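Cellulose 1,4-beta-cellobiosidase (Clostridium thermocellum, PDB 3ZQX) is a family 3b carbohydrate-binding module of a cellulosomal cellobiohydrolase, from a family that generally binds cellulose, although this member appears to be adhesion-deficient in its native form. Local coordinates at residues R41-K46 and N113-D118. The protein carries 1 engineered substitution. Numbering follows the deposited sequence.
With CA (calcium ion), chain B.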
ATOM      1  N   ARG A  41      -3.392  -3.390  -1.267  1.00  6.76           N
ATOM      2  CA  ARG A  41      -4.130  -2.235  -1.788  1.00  6.94           C
ATOM      3  C   ARG A  41      -4.233  -1.103  -0.776  1.00  6.63           C
ATOM      4  O   ARG A  41      -4.580  -1.316   0.393  1.00  7.62           O
ATOM      5  CB  ARG A  41      -5.528  -2.636  -2.272  1.00  7.69           C
ATOM      6  CG  ARG A  41      -5.474  -3.572  -3.460  1.00  8.08           C
ATOM      7  CD  ARG A  41      -6.850  -4.012  -3.941  1.00  7.44           C
ATOM      8  NE  ARG A  41      -6.679  -4.845  -5.132  1.00  8.03           N
ATOM      9  CZ  ARG A  41      -7.640  -5.559  -5.707  1.00  8.70           C
ATOM     10  NH1 ARG A  41      -8.857  -5.577  -5.192  1.00  9.92           N
ATOM     11  NH2 ARG A  41      -7.367  -6.269  -6.796  1.00  9.50           N
ATOM     12  N   TYR A  42      -3.908   0.096  -1.258  1.00  6.91           N
ATOM     13  CA  TYR A  42      -4.055   1.349  -0.528  1.00  7.12           C
ATOM     14  C   TYR A  42      -5.124   2.169  -1.239  1.00  7.04           C
ATOM     15  O   TYR A  42      -4.971   2.520  -2.410  1.00  6.94           O
ATOM     16  CB  TYR A  42      -2.712   2.110  -0.512  1.00  7.61           C
ATOM     17  CG  TYR A  42      -2.782   3.488   0.130  1.00  7.21           C
ATOM     18  CD1 TYR A  42      -3.173   4.601  -0.601  1.00  8.12           C
ATOM     19  CD2 TYR A  42      -2.461   3.668   1.474  1.00  7.63           C
ATOM     20  CE1 TYR A  42      -3.245   5.856  -0.012  1.00  7.96           C
ATOM     21  CE2 TYR A  42      -2.538   4.911   2.070  1.00  7.80           C
ATOM     22  CZ  TYR A  42      -2.925   6.007   1.330  1.00  7.81           C
ATOM     23  OH  TYR A  42      -2.993   7.232   1.956  1.00  8.35           O
ATOM     24  N   TYR A  43      -6.215   2.442  -0.529  1.00  7.22           N
ATOM     25  CA  TYR A  43      -7.420   3.023  -1.120  1.00  7.70           C
ATOM     26  C   TYR A  43      -7.406   4.538  -1.063  1.00  6.94           C
ATOM     27  O   TYR A  43      -7.205   5.128  -0.001  1.00  7.67           O
ATOM     28  CB  TYR A  43      -8.664   2.467  -0.410  1.00  8.12           C
ATOM     29  CG  TYR A  43      -8.753   0.967  -0.543  1.00  7.85           C
ATOM     30  CD1 TYR A  43      -9.322   0.391  -1.666  1.00  8.35           C
ATOM     31  CD2 TYR A  43      -8.200   0.123   0.423  1.00  7.98           C
ATOM     32  CE1 TYR A  43      -9.373  -0.987  -1.819  1.00  8.32           C
ATOM     33  CE2 TYR A  43      -8.243  -1.255   0.283  1.00  8.35           C
ATOM     34  CZ  TYR A  43      -8.832  -1.804  -0.835  1.00  8.05           C
ATOM     35  OH  TYR A  43      -8.854  -3.173  -0.959  1.00  8.56           O
ATOM     36  N   PHE A  44      -7.601   5.167  -2.220  1.00  7.47           N
ATOM     37  CA  PHE A  44      -7.673   6.610  -2.290  1.00  7.69           C
ATOM     38  C   PHE A  44      -8.524   6.999  -3.476  1.00  7.38           C
ATOM     39  O   PHE A  44      -8.596   6.266  -4.465  1.00  7.98           O
ATOM     40  CB  PHE A  44      -6.264   7.229  -2.391  1.00  8.26           C
ATOM     41  CG  PHE A  44      -5.597   7.070  -3.738  1.00  8.01           C
ATOM     42  CD1 PHE A  44      -4.963   5.891  -4.099  1.00  7.52           C
ATOM     43  CD2 PHE A  44      -5.592   8.127  -4.638  1.00  8.67           C
ATOM     44  CE1 PHE A  44      -4.339   5.768  -5.333  1.00  7.76           C
ATOM     45  CE2 PHE A  44      -4.974   8.013  -5.882  1.00  8.54           C
ATOM     46  CZ  PHE A  44      -4.329   6.831  -6.220  1.00  8.42           C
ATOM     47  N   THR A  45      -9.150   8.162  -3.376  1.00  8.38           N
ATOM     48  CA  THR A  45      -9.970   8.678  -4.458  1.00  9.33           C
ATOM     49  C   THR A  45      -9.131   9.589  -5.336  1.00  8.50           C
ATOM     50  O   THR A  45      -8.429  10.479  -4.842  1.00  9.36           O
ATOM     51  CB  THR A  45     -11.164   9.468  -3.919  1.00  9.43           C
ATOM     52  OG1 THR A  45     -10.699  10.395  -2.937  1.00  9.85           O
ATOM     53  CG2 THR A  45     -12.199   8.533  -3.296  1.00 10.55           C
ATOM     54  N   LYS A  46      -9.196   9.362  -6.643  1.00  9.29           N
ATOM     55  CA  LYS A  46      -8.440  10.196  -7.564  1.00  9.89           C
ATOM     56  C   LYS A  46      -9.228  11.430  -7.973  1.00 11.61           C
ATOM     57  O   LYS A  46     -10.376  11.328  -8.402  1.00 14.54           O
ATOM     58  CB  LYS A  46      -7.925   9.405  -8.775  1.00 13.93           C
ATOM     59  CG  LYS A  46      -8.970   8.755  -9.625  1.00 18.82           C
ATOM     60  CD  LYS A  46      -8.308   8.124 -10.838  1.00 16.00           C
ATOM     61  CE  LYS A  46      -9.332   7.469 -11.726  1.00 20.69           C
ATOM     62  NZ  LYS A  46      -8.716   6.731 -12.866  1.00 21.29           N
ATOM     63  N   ASN A 113     -10.422  12.708   1.517  1.00 10.02           N
ATOM     64  CA  ASN A 113     -11.413  11.777   1.057  1.00 10.42           C
ATOM     65  C   ASN A 113     -10.817  10.432   0.595  1.00  9.38           C
ATOM     66  O   ASN A 113     -11.367   9.766  -0.267  1.00 10.39           O
ATOM     67  CB  ASN A 113     -12.275  12.405  -0.042  1.00 12.08           C
ATOM     68  CG  ASN A 113     -11.479  12.807  -1.222  1.00 10.85           C
ATOM     69  OD1 ASN A 113     -10.291  12.553  -1.262  1.00 10.01           O
ATOM     70  ND2 ASN A 113     -12.120  13.401  -2.226  1.00 13.51           N
ATOM     71  N   ASP A 114      -9.676  10.081   1.199  1.00  8.81           N
ATOM     72  CA  ASP A 114      -8.988   8.828   0.884  1.00  8.43           C
ATOM     73  C   ASP A 114      -9.154   7.862   2.059  1.00  8.11           C
ATOM     74  O   ASP A 114      -8.745   8.148   3.169  1.00  9.21           O
ATOM     75  CB  ASP A 114      -7.506   9.053   0.666  1.00  8.52           C
ATOM     76  CG  ASP A 114      -7.217   9.872  -0.567  1.00  7.86           C
ATOM     77  OD1 ASP A 114      -8.131  10.098  -1.382  1.00  8.49           O
ATOM     78  OD2 ASP A 114      -6.050  10.273  -0.752  1.00  8.55           O
ATOM     79  N   TYR A 115      -9.748   6.711   1.778  1.00  8.38           N
ATOM     80  CA  TYR A 115     -10.047   5.733   2.813  1.00  8.77           C
ATOM     81  C   TYR A 115      -8.820   5.308   3.620  1.00  8.33           C
ATOM     82  O   TYR A 115      -8.895   5.168   4.843  1.00  9.31           O
ATOM     83  CB  TYR A 115     -10.704   4.522   2.165  1.00  8.95           C
ATOM     84  CG  TYR A 115     -10.995   3.352   3.069  1.00  9.32           C
ATOM     85  CD1 TYR A 115     -12.166   3.300   3.809  1.00 11.46           C
ATOM     86  CD2 TYR A 115     -10.136   2.260   3.126  1.00  8.89           C
ATOM     87  CE1 TYR A 115     -12.452   2.204   4.606  1.00 12.39           C
ATOM     88  CE2 TYR A 115     -10.418   1.160   3.912  1.00  9.77           C
ATOM     89  CZ  TYR A 115     -11.579   1.140   4.652  1.00 11.33           C
ATOM     90  OH  TYR A 115     -11.891   0.059   5.451  1.00 12.89           O
ATOM     91  N   SER A 116      -7.688   5.094   2.953  1.00  7.95           N
ATOM     92  CA  SER A 116      -6.516   4.563   3.646  1.00  8.35           C
ATOM     93  C   SER A 116      -5.622   5.622   4.289  1.00  8.06           C
ATOM     94  O   SER A 116      -4.649   5.271   4.946  1.00  9.60           O
ATOM     95  CB  SER A 116      -5.673   3.681   2.718  1.00  8.08           C
ATOM     96  OG  SER A 116      -6.413   2.566   2.238  1.00  8.22           O
ATOM     97  N   PHE A 117      -5.934   6.899   4.110  1.00  8.30           N
ATOM     98  CA  PHE A 117      -5.117   7.978   4.679  1.00  8.22           C
ATOM     99  C   PHE A 117      -5.366   8.138   6.173  1.00  8.82           C
ATOM    100  O   PHE A 117      -6.509   8.285   6.587  1.00 10.31           O
ATOM    101  CB  PHE A 117      -5.497   9.268   3.953  1.00  9.27           C
ATOM    102  CG  PHE A 117      -4.870  10.533   4.497  1.00  9.42           C
ATOM    103  CD1 PHE A 117      -3.494  10.724   4.486  1.00  9.89           C
ATOM    104  CD2 PHE A 117      -5.680  11.579   4.922  1.00 10.01           C
ATOM    105  CE1 PHE A 117      -2.939  11.906   4.936  1.00 10.59           C
ATOM    106  CE2 PHE A 117      -5.133  12.762   5.366  1.00 11.07           C
ATOM    107  CZ  PHE A 117      -3.760  12.930   5.372  1.00 11.24           C
ATOM    108  N   ASP A 118      -4.319   8.069   6.993  1.00  8.90           N
ATOM    109  CA  ASP A 118      -4.430   8.389   8.413  1.00 10.01           C
ATOM    110  C   ASP A 118      -3.235   9.186   8.895  1.00 10.17           C
ATOM    111  O   ASP A 118      -2.208   8.597   9.230  1.00 10.68           O
ATOM    112  CB  ASP A 118      -4.666   7.166   9.289  1.00 11.06           C
ATOM    113  CG  ASP A 118      -5.046   7.543  10.709  1.00 13.14           C
ATOM    114  OD1 ASP A 118      -4.789   8.699  11.112  1.00 12.84           O
ATOM    115  OD2 ASP A 118      -5.603   6.680  11.421  1.00 15.44           O
TER
HETATM  116 CA    CA B1146      -8.607  11.902  -2.898  1.00  8.84          CA
HETATM  117  O   HOH W   1      -3.924   9.415   0.809  1.00  9.23           O
HETATM  118  O   HOH W   2      -6.110  11.627  -3.078  1.00  9.60           O
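Thr45 and the pair Asn113 and Asp114 meet at the calcium site of the CBM3 beta-sandwich. The site joins the chain just after strand 38-43 to the loop between strands 109-110 and 125-126. Thr45 binds the metal twice, through its backbone O and through OG1 at 2.6 Å from the calcium. Thr45 OG1 sits between its own backbone N and carbonyl carbon (chi1 49°), which brings OG1 round to the ion beside the backbone O. Asn113 OD1 and Asp114 OD1 each lie 2.4 Å from the calcium. A water, Asp110 and Glu47 complete the shell.

Hydrogen bonds tie the same segments together. Thr45 OG1 donates to Asn113 O from above the carbonyl plane. Thr45 N reaches Asp114 OD1 at 3.0 Å, also from above the carboxylate plane, so this oxygen serves both the metal and an N-H. The other oxygen, Asp114 OD2, accepts from the calcium-bound water and from a second water that also accepts from Tyr42 OH.

Further along, residues 114-117 form a type I beta turn that docks on Tyr43. Ser116 N donates to Tyr43 O at 3.0 Å, and Tyr43 N donates to Ser116 OG at 2.8 Å. Ser116 OG has a second partner in Lys129 O.

Aromatic packing flanks this pair of bonds. The Tyr43 and Tyr115 side chains run side by side in the same direction, their ring planes at 86°. Tyr115 CD2 lies 3.8 Å from Tyr43 CB. Ser116 CB makes a CH-pi contact over one face of Tyr42, 3.6 Å from the ring centroid.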